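Local coordinates for DUF4973 domain-containing protein (Bacteroides thetaiotaomicron, PDB 4QNI) that is of uncharacterised function but, as a two-domain putative lipoprotein of a gut bacterium, probably acts as an auxiliary nutrient-binding protein, at residues P30-D35 with I211-I216; R164-N169 with S205-V210; L282-V287 with S317-T322; N291-F296 with H309-L314. All blocks are in the same frame, centred on the assembly; numbering follows the deposited sequence.

Overall arrangement
Contacts 1 and 2 sit at the junction of the two domains, their centres about 11 Å apart, and they touch each other through Asp212, Tyr31, Phe168 and Asn169. Contact 2 is nested along the chain inside the loop that contact 1 closes. Contacts 3 and 4 come later in the chain and are two levels of one long hairpin, strands 282-298 and 306-321, with centres about 25 Å apart and contact 4 nested within contact 3. All four reach the large antiparallel sheet of the C-terminal region. Contact 3, its centre about 16 Å from that of contact 2, is tied to it by Arg318 and Asn169, so the hairpin is linked to the interdomain junction.

Contact 1: residues P30-D35 with I211-I216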
# COMPACT_ATOMS: atom_id res chain seq x y z
N PRO A 30 12.61 -31.36 -2.76
CA PRO A 30 13.54 -32.21 -2.00
C PRO A 30 14.72 -32.58 -2.88
O PRO A 30 14.51 -32.80 -4.07
CB PRO A 30 12.70 -33.43 -1.59
CG PRO A 30 11.51 -33.39 -2.40
CD PRO A 30 11.29 -31.98 -2.91
N TYR A 31 15.96 -32.56 -2.33
CA TYR A 31 17.16 -32.89 -3.10
C TYR A 31 16.99 -34.30 -3.68
O TYR A 31 17.28 -34.52 -4.86
CB TYR A 31 18.41 -32.75 -2.25
CG TYR A 31 19.65 -33.29 -2.92
CD1 TYR A 31 20.33 -32.55 -3.88
CD2 TYR A 31 20.16 -34.55 -2.59
CE1 TYR A 31 21.47 -33.05 -4.52
CE2 TYR A 31 21.29 -35.06 -3.21
CZ TYR A 31 21.95 -34.30 -4.17
OH TYR A 31 23.09 -34.78 -4.78
N SER A 32 16.45 -35.21 -2.88
CA SER A 32 16.11 -36.57 -3.25
C SER A 32 14.63 -36.82 -2.98
O SER A 32 14.14 -36.55 -1.89
CB SER A 32 16.96 -37.59 -2.49
OG SER A 32 18.31 -37.56 -2.88
N ARG A 33 13.92 -37.31 -3.97
CA ARG A 33 12.52 -37.72 -3.83
C ARG A 33 12.48 -39.18 -3.38
O ARG A 33 13.03 -40.06 -4.04
CB ARG A 33 11.75 -37.52 -5.15
CG ARG A 33 10.26 -37.86 -5.06
CD ARG A 33 9.52 -36.90 -4.15
NE ARG A 33 9.41 -35.56 -4.73
CZ ARG A 33 8.76 -34.55 -4.15
NH1 ARG A 33 8.24 -34.70 -2.94
NH2 ARG A 33 8.68 -33.38 -4.76
N HIS A 34 11.87 -39.42 -2.23
CA HIS A 34 11.74 -40.78 -1.72
C HIS A 34 10.41 -40.93 -1.02
O HIS A 34 9.71 -39.94 -0.82
CB HIS A 34 12.91 -41.24 -0.79
CG HIS A 34 13.49 -40.19 0.09
ND1 HIS A 34 12.69 -39.39 0.89
CD2 HIS A 34 14.78 -39.81 0.23
CE1 HIS A 34 13.51 -38.52 1.45
NE2 HIS A 34 14.78 -38.75 1.10
N ASP A 35 10.06 -42.20 -0.71
CA ASP A 35 8.84 -42.63 -0.03
C ASP A 35 9.01 -42.64 1.50
O ASP A 35 10.14 -42.57 2.00
CB ASP A 35 8.45 -44.04 -0.53
CG ASP A 35 9.54 -45.10 -0.46
OD1 ASP A 35 10.23 -45.19 0.57
OD2 ASP A 35 9.65 -45.90 -1.41
N ILE A 211 24.37 -29.36 -0.99
CA ILE A 211 25.48 -29.92 -1.78
C ILE A 211 25.03 -31.33 -2.16
O ILE A 211 24.95 -31.66 -3.35
CB ILE A 211 26.86 -29.86 -1.09
CG1 ILE A 211 27.36 -28.39 -1.11
CG2 ILE A 211 27.86 -30.81 -1.81
CD1 ILE A 211 28.73 -28.15 -0.45
N ASP A 212 24.71 -32.13 -1.15
CA ASP A 212 24.13 -33.46 -1.30
C ASP A 212 23.21 -33.71 -0.09
O ASP A 212 22.82 -32.74 0.58
CB ASP A 212 25.21 -34.54 -1.50
CG ASP A 212 26.24 -34.67 -0.39
OD1 ASP A 212 25.91 -34.35 0.78
OD2 ASP A 212 27.35 -35.18 -0.68
N GLU A 213 22.82 -34.96 0.18
CA GLU A 213 21.90 -35.31 1.29
C GLU A 213 22.42 -34.98 2.68
O GLU A 213 21.61 -34.76 3.59
CB GLU A 213 21.58 -36.80 1.28
CG GLU A 213 20.71 -37.25 0.14
CD GLU A 213 20.43 -38.74 0.10
OE1 GLU A 213 20.95 -39.49 0.96
OE2 GLU A 213 19.64 -39.15 -0.77
N GLN A 214 23.75 -35.02 2.88
CA GLN A 214 24.36 -34.85 4.21
C GLN A 214 25.30 -33.67 4.26
O GLN A 214 26.09 -33.54 5.21
CB GLN A 214 25.15 -36.14 4.57
CG GLN A 214 24.29 -37.38 4.75
CD GLN A 214 23.30 -37.23 5.90
OE1 GLN A 214 22.13 -37.60 5.78
NE2 GLN A 214 23.75 -36.68 7.05
N THR A 215 25.23 -32.81 3.23
CA THR A 215 26.14 -31.67 3.14
C THR A 215 25.43 -30.44 2.64
O THR A 215 24.66 -30.48 1.68
CB THR A 215 27.35 -31.99 2.20
OG1 THR A 215 27.73 -33.37 2.30
CG2 THR A 215 28.55 -31.11 2.44
N ILE A 216 25.77 -29.33 3.26
CA ILE A 216 25.33 -28.00 2.85
C ILE A 216 26.58 -27.15 2.72
O ILE A 216 27.68 -27.58 3.11
CB ILE A 216 24.31 -27.37 3.89
CG1 ILE A 216 24.93 -27.14 5.28
CG2 ILE A 216 23.00 -28.18 3.98
CD1 ILE A 216 24.05 -26.20 6.25
O HOH W 1 25.59 -33.71 -5.43
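The phenol ring of Tyr31 lies against the backbone of Asp212, the residue that opens an Asx turn at the corner between strands 205-210 and 215-219. This joins a loop of the N-terminal DUF4973 region to the large sheet of the C-terminal region. The tight part is the ring itself: Asp212 CA sits over one face, 4.0 Å from the ring centroid and 25° off its normal, a CH-pi contact displaced toward the rim. CG of Tyr31 is anti to the backbone N (chi1 171°), placing CG on the side of the turn; CE2 of the ring lies 3.7 Å from Glu213 N. The side chains of Tyr31 and Glu213 cross at about a right angle, with Glu213 CG 3.9 Å from Tyr31 CD2.

The looser side is polar, and its members Ile211 to Glu213 are partly exposed, whereas Tyr31 and Ser32 are buried. Ser32 OG donates to Glu213 OE2 over 3.0 Å, meeting the anti lone pair of that oxygen, the one away from OE1; Gly46 N also bonds to that hydroxyl and Tyr40 OH to that carboxylate oxygen. One water donates to both Tyr31 OH and Ile211 O, while Glu45 holds the phenol hydroxyl as well. An alanine at Tyr31 would probably open a gap over Asp212 CA and leave the water and Glu45 without the phenol oxygen. The turn has its own lock: Asp212 OD1 accepts from Thr215 OG1 at 2.6 Å and from Gln214 N at 3.1 Å, the two donors arriving from opposite faces of the carboxylate plane.

Contact 2: residues R164-N169 with S205-V210; sequences RIFPFN and SIRGYV. With EDO (1,2-ethanediol), chain D; EDO (1,2-ethanediol), chain I.
Val210 presses its CG2 methyl against the end of strand 160-168, where a strand of the mixed N-terminal sheet meets a strand of the large antiparallel sheet. The short segments run at 80° to each other with axes 6.5 Å apart, a near-perpendicular crossing and not a beta pairing. Val210 has the largest area buried here. With its CG1 anti to the backbone N (chi1 173°), CG2 lies beside that nitrogen and comes 3.2 Å from Pro167 O and 3.5 Å from Asn169 N. Asn169 slides past it in the opposite direction, its ND2 hydrogen-bonded to Asp212 O.

Phe166 and Arg207 carry the other end. The tip of the phenyl ring, CZ, stands 3.7 Å above the Arg207 guanidinium plane, displaced toward the rim, while C1 of an ethanediol lies over the opposite face. The same CZ is centred over the guanidinium of Arg164, so one ring atom packs on a face of each guanidinium. Arg164 and Arg207 meet tip to tip, NH1 to NH1 at 4.2 Å, with their planes 78° apart. The repulsion is probably relieved by Glu225, whose OE2 forms salt bridges with both and accepts from Tyr209 OH; Asp174 takes Arg207 NE. A water bridges the strands, donating to Pro167 O at 2.8 Å and accepting from Val210 N at 3.0 Å.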
# COMPACT_ATOMS: atom_id res chain seq x y z
N ARG A 164 12.96 -19.73 -8.64
CA ARG A 164 14.20 -19.90 -7.92
C ARG A 164 14.09 -21.25 -7.26
O ARG A 164 13.24 -21.44 -6.36
CB ARG A 164 14.47 -18.78 -6.90
CG ARG A 164 15.71 -19.03 -6.05
CD ARG A 164 16.98 -18.59 -6.76
NE ARG A 164 18.19 -18.92 -6.00
CZ ARG A 164 18.80 -18.11 -5.13
NH1 ARG A 164 18.28 -16.93 -4.83
NH2 ARG A 164 19.92 -18.49 -4.54
N ILE A 165 14.85 -22.22 -7.78
CA ILE A 165 14.77 -23.58 -7.26
C ILE A 165 15.71 -23.77 -6.12
O ILE A 165 16.93 -23.59 -6.27
CB ILE A 165 15.04 -24.65 -8.36
CG1 ILE A 165 14.12 -24.46 -9.61
CG2 ILE A 165 14.99 -26.06 -7.77
CD1 ILE A 165 12.68 -24.54 -9.36
N PHE A 166 15.15 -24.18 -5.00
CA PHE A 166 15.97 -24.58 -3.86
C PHE A 166 15.82 -26.07 -3.58
O PHE A 166 14.80 -26.47 -3.01
CB PHE A 166 15.64 -23.80 -2.57
CG PHE A 166 16.04 -22.35 -2.58
CD1 PHE A 166 17.39 -21.98 -2.55
CD2 PHE A 166 15.08 -21.35 -2.63
CE1 PHE A 166 17.75 -20.64 -2.57
CE2 PHE A 166 15.46 -20.01 -2.64
CZ PHE A 166 16.79 -19.66 -2.62
N PRO A 167 16.81 -26.92 -3.92
CA PRO A 167 16.78 -28.29 -3.37
C PRO A 167 16.86 -28.22 -1.84
O PRO A 167 17.46 -27.28 -1.28
CB PRO A 167 18.08 -28.92 -3.91
CG PRO A 167 18.62 -27.97 -4.87
CD PRO A 167 18.10 -26.63 -4.55
N PHE A 168 16.27 -29.16 -1.14
CA PHE A 168 16.44 -29.15 0.30
C PHE A 168 16.75 -30.54 0.78
O PHE A 168 16.22 -31.51 0.25
CB PHE A 168 15.24 -28.56 1.05
CG PHE A 168 13.93 -29.30 0.95
CD1 PHE A 168 13.60 -30.30 1.86
CD2 PHE A 168 12.99 -28.94 -0.02
CE1 PHE A 168 12.37 -30.97 1.77
CE2 PHE A 168 11.75 -29.60 -0.08
CZ PHE A 168 11.44 -30.59 0.82
N ASN A 169 17.61 -30.64 1.80
CA ASN A 169 17.91 -31.87 2.50
C ASN A 169 17.43 -31.63 3.95
O ASN A 169 16.74 -30.64 4.20
CB ASN A 169 19.40 -32.26 2.36
CG ASN A 169 20.38 -31.27 2.95
OD1 ASN A 169 20.03 -30.39 3.73
ND2 ASN A 169 21.64 -31.36 2.54
N SER A 205 20.19 -13.78 9.32
CA SER A 205 19.82 -14.91 8.49
C SER A 205 21.02 -15.45 7.70
O SER A 205 21.73 -14.68 7.06
CB SER A 205 18.68 -14.52 7.55
OG SER A 205 18.36 -15.60 6.69
N ILE A 206 21.27 -16.77 7.79
CA ILE A 206 22.38 -17.42 7.11
C ILE A 206 21.80 -18.55 6.29
O ILE A 206 21.23 -19.49 6.86
CB ILE A 206 23.49 -17.90 8.11
CG1 ILE A 206 24.11 -16.71 8.87
CG2 ILE A 206 24.56 -18.74 7.37
CD1 ILE A 206 24.82 -17.09 10.10
N ARG A 207 21.93 -18.46 4.98
CA ARG A 207 21.38 -19.47 4.09
C ARG A 207 22.33 -20.66 3.98
O ARG A 207 23.51 -20.48 3.64
CB ARG A 207 21.09 -18.85 2.70
CG ARG A 207 20.39 -19.83 1.76
CD ARG A 207 19.72 -19.10 0.63
NE ARG A 207 18.55 -18.39 1.13
CZ ARG A 207 17.95 -17.40 0.50
NH1 ARG A 207 18.43 -16.95 -0.65
NH2 ARG A 207 16.88 -16.83 1.03
N GLY A 208 21.78 -21.85 4.24
CA GLY A 208 22.47 -23.13 4.15
C GLY A 208 22.00 -23.77 2.86
O GLY A 208 20.82 -24.10 2.74
N TYR A 209 22.89 -23.88 1.86
CA TYR A 209 22.57 -24.43 0.54
C TYR A 209 22.91 -25.88 0.44
O TYR A 209 23.96 -26.28 0.90
CB TYR A 209 23.38 -23.69 -0.54
CG TYR A 209 23.19 -22.20 -0.55
CD1 TYR A 209 23.95 -21.37 0.26
CD2 TYR A 209 22.26 -21.61 -1.41
CE1 TYR A 209 23.80 -19.99 0.23
CE2 TYR A 209 22.14 -20.23 -1.49
CZ TYR A 209 22.91 -19.42 -0.67
OH TYR A 209 22.72 -18.07 -0.71
N VAL A 210 22.09 -26.64 -0.26
CA VAL A 210 22.35 -28.08 -0.46
C VAL A 210 23.56 -28.34 -1.37
O VAL A 210 23.75 -27.66 -2.38
CB VAL A 210 21.10 -28.79 -1.01
CG1 VAL A 210 21.40 -30.23 -1.39
CG2 VAL A 210 19.98 -28.75 -0.01
C1 EDO D . 20.36 -14.84 1.44
O1 EDO D . 21.77 -15.12 1.56
C2 EDO D . 19.71 -14.31 2.77
O2 EDO D . 19.49 -15.34 3.74
C1 EDO I . 16.93 -36.06 0.82
O1 EDO I . 18.05 -35.85 1.67
C2 EDO I . 16.24 -34.74 0.39
O2 EDO I . 15.30 -34.28 1.38
O HOH W 2 19.58 -25.42 -1.23

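Contact 3: residues L282-V287 with S317-T322. With EDO (1,2-ethanediol), chain F; EDO (1,2-ethanediol), chain J.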
# COMPACT_ATOMS: atom_id res chain seq x y z
N LEU A 282 0.91 -28.50 14.25
CA LEU A 282 2.10 -27.91 13.66
C LEU A 282 3.32 -28.27 14.50
O LEU A 282 3.33 -28.10 15.72
CB LEU A 282 1.91 -26.40 13.52
CG LEU A 282 3.03 -25.60 12.85
CD1 LEU A 282 3.09 -25.87 11.35
CD2 LEU A 282 2.86 -24.11 13.14
N GLU A 283 4.33 -28.82 13.84
CA GLU A 283 5.56 -29.26 14.49
C GLU A 283 6.72 -28.35 14.06
O GLU A 283 6.92 -28.13 12.87
CB GLU A 283 5.80 -30.73 14.12
CG GLU A 283 7.16 -31.30 14.50
CD GLU A 283 7.40 -32.72 13.99
OE1 GLU A 283 7.06 -33.00 12.82
OE2 GLU A 283 7.92 -33.55 14.77
N HIS A 284 7.46 -27.84 15.04
CA HIS A 284 8.67 -27.05 14.82
C HIS A 284 9.85 -28.00 14.91
O HIS A 284 10.06 -28.60 15.97
CB HIS A 284 8.80 -25.92 15.87
CG HIS A 284 7.64 -24.99 15.93
ND1 HIS A 284 7.38 -24.07 14.93
CD2 HIS A 284 6.71 -24.84 16.90
CE1 HIS A 284 6.30 -23.42 15.30
NE2 HIS A 284 5.87 -23.84 16.49
N ARG A 285 10.57 -28.20 13.79
CA ARG A 285 11.75 -29.07 13.77
C ARG A 285 12.95 -28.17 13.76
O ARG A 285 12.97 -27.15 13.05
CB ARG A 285 11.76 -30.05 12.59
CG ARG A 285 10.67 -31.11 12.70
CD ARG A 285 11.21 -32.53 12.67
NE ARG A 285 11.19 -33.09 11.32
CZ ARG A 285 10.19 -33.79 10.81
NH1 ARG A 285 9.10 -34.03 11.52
NH2 ARG A 285 10.27 -34.26 9.57
N TYR A 286 13.94 -28.51 14.55
CA TYR A 286 15.14 -27.70 14.68
C TYR A 286 16.38 -28.45 14.34
O TYR A 286 16.52 -29.62 14.71
CB TYR A 286 15.26 -27.17 16.12
CG TYR A 286 14.07 -26.35 16.55
CD1 TYR A 286 13.89 -25.04 16.09
CD2 TYR A 286 13.11 -26.87 17.42
CE1 TYR A 286 12.81 -24.27 16.51
CE2 TYR A 286 12.02 -26.10 17.83
CZ TYR A 286 11.88 -24.80 17.37
OH TYR A 286 10.81 -24.03 17.76
N VAL A 287 17.31 -27.79 13.65
CA VAL A 287 18.64 -28.33 13.42
C VAL A 287 19.55 -27.39 14.19
O VAL A 287 19.60 -26.21 13.85
CB VAL A 287 19.04 -28.50 11.93
CG1 VAL A 287 20.47 -29.03 11.82
CG2 VAL A 287 18.06 -29.42 11.20
N SER A 317 15.04 -23.63 11.91
CA SER A 317 13.69 -24.07 12.28
C SER A 317 12.89 -24.37 10.99
O SER A 317 13.02 -23.68 9.99
CB SER A 317 12.97 -23.03 13.14
OG SER A 317 12.89 -21.78 12.48
N ARG A 318 12.12 -25.41 11.02
CA ARG A 318 11.31 -25.84 9.90
C ARG A 318 9.95 -26.22 10.44
O ARG A 318 9.86 -27.02 11.37
CB ARG A 318 12.00 -27.02 9.18
CG ARG A 318 11.37 -27.36 7.87
CD ARG A 318 12.06 -28.51 7.17
NE ARG A 318 13.31 -28.11 6.51
CZ ARG A 318 14.06 -28.95 5.81
NH1 ARG A 318 13.68 -30.21 5.64
NH2 ARG A 318 15.20 -28.54 5.27
N ASP A 319 8.90 -25.63 9.89
CA ASP A 319 7.56 -25.92 10.37
C ASP A 319 6.93 -26.95 9.51
O ASP A 319 6.85 -26.79 8.29
CB ASP A 319 6.71 -24.64 10.44
CG ASP A 319 7.33 -23.60 11.35
OD1 ASP A 319 7.72 -23.96 12.48
OD2 ASP A 319 7.55 -22.46 10.88
N ILE A 320 6.50 -28.03 10.16
CA ILE A 320 5.88 -29.18 9.54
C ILE A 320 4.43 -29.22 9.97
O ILE A 320 4.14 -29.38 11.15
CB ILE A 320 6.62 -30.51 9.90
CG1 ILE A 320 8.19 -30.40 9.85
CG2 ILE A 320 6.07 -31.71 9.14
CD1 ILE A 320 8.84 -30.17 8.53
N ASN A 321 3.54 -29.05 9.01
CA ASN A 321 2.09 -29.11 9.22
C ASN A 321 1.69 -30.54 9.02
O ASN A 321 1.59 -30.97 7.87
CB ASN A 321 1.38 -28.16 8.22
CG ASN A 321 -0.14 -28.14 8.29
OD1 ASN A 321 -0.79 -29.04 8.83
ND2 ASN A 321 -0.73 -27.09 7.74
N THR A 322 1.45 -31.29 10.10
CA THR A 322 1.08 -32.71 9.99
C THR A 322 -0.35 -32.95 9.39
O THR A 322 -0.77 -34.12 9.31
CB THR A 322 1.24 -33.42 11.33
OG1 THR A 322 0.28 -32.91 12.23
CG2 THR A 322 2.64 -33.28 11.90
C1 EDO F . 14.66 -32.00 9.48
O1 EDO F . 14.97 -30.68 9.90
C2 EDO F . 13.25 -32.02 8.83
O2 EDO F . 12.91 -33.35 8.42
C1 EDO J . 14.05 -21.94 4.91
O1 EDO J . 13.06 -21.01 4.45
C2 EDO J . 14.01 -22.15 6.47
O2 EDO J . 13.09 -23.18 6.93
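The imidazole of His284 meets Asp319 at its edge, and the guanidinium of Arg285 carries Ile320 on a face. Asp319 OD1 lies near the imidazole plane and accepts from His284 ND1, but the carboxylate is turned 80° to the ring and the bond is bent, 140° at the hydrogen. The 2.5 Å between His284 ND1 and Asp319 OD1 is very short, and its exact value is doubtful. Ile320 CG1 stands 4.0 Å above the centre of the Arg285 plane. At the edge of that plane lie Glu283 OE2 and an ethanediol oxygen, O2, 3.0 Å from Arg285 NH2. The salt bridge goes to the other carboxylate oxygen, with Arg285 NH1 2.6 Å from Glu283 OE1. Arg285 CG, anti to its carbonyl carbon, packs 3.8 Å from Ile320 CG1. Another oxygen of the same ethanediol lies over a face of the Arg318 guanidinium.

Between the two sets of side chains runs a regular antiparallel ladder. Glu283 with Ile320 and Arg285 with Arg318 are hydrogen-bonded pairs; Ile320 N to Glu283 O, at 2.7 Å, is nearly straight at 177°. Ser317 CB rests 3.6 Å from Tyr286 CE1 on the face shared with His284 and Asp319.

Arg318 leads away from the hairpin to Asn169 O, and Asn321 packs on Arg88 of the second subunit. The chemistry splits by face: on that of Ile320, Arg285 is held between Glu283 and Glu327, while on the other His284 bonds to Asp319 and, through NE2, to Asp276, a setting of two carboxylates that may favour a protonated imidazole.

Contact 4: residues N291-F296 with H309-L314. With EDO (1,2-ethanediol), chain E.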
# COMPACT_ATOMS: atom_id res chain seq x y z
N ASN A 291 29.27 -25.18 18.38
CA ASN A 291 30.71 -25.00 18.35
C ASN A 291 31.29 -24.77 16.95
O ASN A 291 32.34 -25.32 16.59
CB ASN A 291 31.43 -26.18 19.05
CG ASN A 291 31.08 -26.21 20.51
OD1 ASN A 291 31.19 -25.21 21.20
ND2 ASN A 291 30.59 -27.34 20.98
N VAL A 292 30.63 -23.91 16.19
CA VAL A 292 31.12 -23.47 14.90
C VAL A 292 32.23 -22.50 15.28
O VAL A 292 31.99 -21.56 16.03
CB VAL A 292 30.02 -22.85 14.02
CG1 VAL A 292 30.59 -22.31 12.73
CG2 VAL A 292 28.89 -23.84 13.75
N ASP A 293 33.45 -22.77 14.88
CA ASP A 293 34.58 -21.94 15.24
C ASP A 293 35.62 -21.97 14.12
O ASP A 293 36.35 -22.95 13.97
CB ASP A 293 35.18 -22.42 16.60
CG ASP A 293 36.12 -21.43 17.26
OD1 ASP A 293 36.64 -20.54 16.55
OD2 ASP A 293 36.41 -21.59 18.45
N TYR A 294 35.68 -20.90 13.33
CA TYR A 294 36.67 -20.81 12.26
C TYR A 294 37.07 -19.36 11.98
O TYR A 294 36.42 -18.38 12.40
CB TYR A 294 36.19 -21.52 10.96
CG TYR A 294 35.02 -20.87 10.27
CD1 TYR A 294 35.22 -19.85 9.34
CD2 TYR A 294 33.73 -21.34 10.45
CE1 TYR A 294 34.14 -19.26 8.68
CE2 TYR A 294 32.64 -20.75 9.81
CZ TYR A 294 32.85 -19.72 8.90
OH TYR A 294 31.80 -19.15 8.25
N TYR A 295 38.18 -19.25 11.25
CA TYR A 295 38.80 -18.02 10.80
C TYR A 295 38.95 -17.99 9.27
O TYR A 295 39.27 -19.03 8.68
CB TYR A 295 40.19 -17.90 11.40
CG TYR A 295 40.24 -17.76 12.90
CD1 TYR A 295 40.29 -18.89 13.72
CD2 TYR A 295 40.38 -16.51 13.50
CE1 TYR A 295 40.40 -18.77 15.11
CE2 TYR A 295 40.53 -16.39 14.87
CZ TYR A 295 40.52 -17.52 15.68
OH TYR A 295 40.66 -17.40 17.04
N PHE A 296 38.83 -16.81 8.65
CA PHE A 296 39.07 -16.66 7.21
C PHE A 296 39.41 -15.21 6.90
O PHE A 296 39.06 -14.32 7.67
CB PHE A 296 37.87 -17.15 6.36
CG PHE A 296 36.73 -16.17 6.26
CD1 PHE A 296 35.80 -16.06 7.29
CD2 PHE A 296 36.58 -15.35 5.14
CE1 PHE A 296 34.74 -15.15 7.20
CE2 PHE A 296 35.53 -14.44 5.06
CZ PHE A 296 34.61 -14.35 6.08
N HIS A 309 36.86 -13.85 12.59
CA HIS A 309 36.65 -14.97 13.48
C HIS A 309 35.14 -15.18 13.57
O HIS A 309 34.42 -14.33 14.10
CB HIS A 309 37.31 -14.77 14.86
CG HIS A 309 37.26 -16.00 15.73
ND1 HIS A 309 37.69 -15.96 17.04
CD2 HIS A 309 36.84 -17.26 15.45
CE1 HIS A 309 37.52 -17.19 17.52
NE2 HIS A 309 37.00 -18.00 16.59
N VAL A 310 34.67 -16.28 13.01
CA VAL A 310 33.25 -16.69 12.97
C VAL A 310 33.08 -17.77 14.02
O VAL A 310 33.81 -18.77 13.98
CB VAL A 310 32.88 -17.17 11.54
CG1 VAL A 310 31.41 -17.57 11.44
CG2 VAL A 310 33.25 -16.11 10.50
N LYS A 311 32.15 -17.57 14.98
CA LYS A 311 32.01 -18.51 16.09
C LYS A 311 30.59 -18.52 16.68
O LYS A 311 29.95 -17.47 16.75
CB LYS A 311 33.02 -18.13 17.19
CG LYS A 311 33.16 -19.09 18.34
CD LYS A 311 34.16 -18.53 19.31
CE LYS A 311 34.25 -19.33 20.58
NZ LYS A 311 35.29 -18.78 21.49
N GLY A 312 30.15 -19.70 17.14
CA GLY A 312 28.85 -19.85 17.76
C GLY A 312 28.00 -21.01 17.32
O GLY A 312 28.49 -22.09 16.92
N THR A 313 26.68 -20.79 17.44
CA THR A 313 25.62 -21.74 17.16
C THR A 313 24.79 -21.27 16.00
O THR A 313 24.43 -20.09 15.92
CB THR A 313 24.72 -21.87 18.43
OG1 THR A 313 25.54 -22.20 19.53
CG2 THR A 313 23.62 -22.95 18.30
N LEU A 314 24.43 -22.22 15.14
CA LEU A 314 23.51 -22.08 14.02
C LEU A 314 22.23 -22.81 14.38
O LEU A 314 22.31 -23.92 14.90
CB LEU A 314 24.10 -22.68 12.75
CG LEU A 314 25.18 -21.91 12.03
CD1 LEU A 314 25.88 -22.82 11.03
CD2 LEU A 314 24.58 -20.69 11.32
C1 EDO E . 28.16 -19.90 8.88
O1 EDO E . 29.51 -20.22 8.63
C2 EDO E . 28.07 -18.80 9.93
O2 EDO E . 28.53 -17.58 9.38
O HOH W 3 27.90 -23.47 20.23
O HOH W 4 37.89 -19.66 19.76
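Main-chain bonds join Val292 to Gly312 and Tyr294 to Val310, each pair bonded both ways; Tyr294 N to Val310 O is 2.9 Å and runs nearly along the C=O axis. Non-hydrogen-bonded pairs alternate with them.

Among charged and polar groups, His309 NE2 donates to Asp293 OD1 over 2.6 Å at 165°, close to the imidazole plane, on the syn side of OD1 but tilted out of the carboxylate plane. CG of His309, anti to the backbone N (chi1 -172°), is set toward Asp293's strand. His309 ND1 bonds to Glu196. Asp293 OD2 also accepts from a water that Lys311 NZ reaches.

The aromatic contact is a face-to-face stack: the rings of Tyr295 and His309 have centroids 3.9 Å apart and planes 16° apart. An alanine at His309 would probably leave Asp293 and Glu196 without their imidazole mate and the Tyr295 ring without its stack.

Apolar contacts lie on the face of Tyr294 and Val310. Val310 CB makes a CH-pi contact over the Tyr294 ring, 3.8 Å from its centroid, and Val310 CG2 is 3.7 Å from Phe296 CE1 at that ring's edge.

At Gly312's backbone angles a CB would jam against Lys311 O, consistent with the corner turned here within the long antiparallel beta hairpin of the C-terminal domain's large sheet.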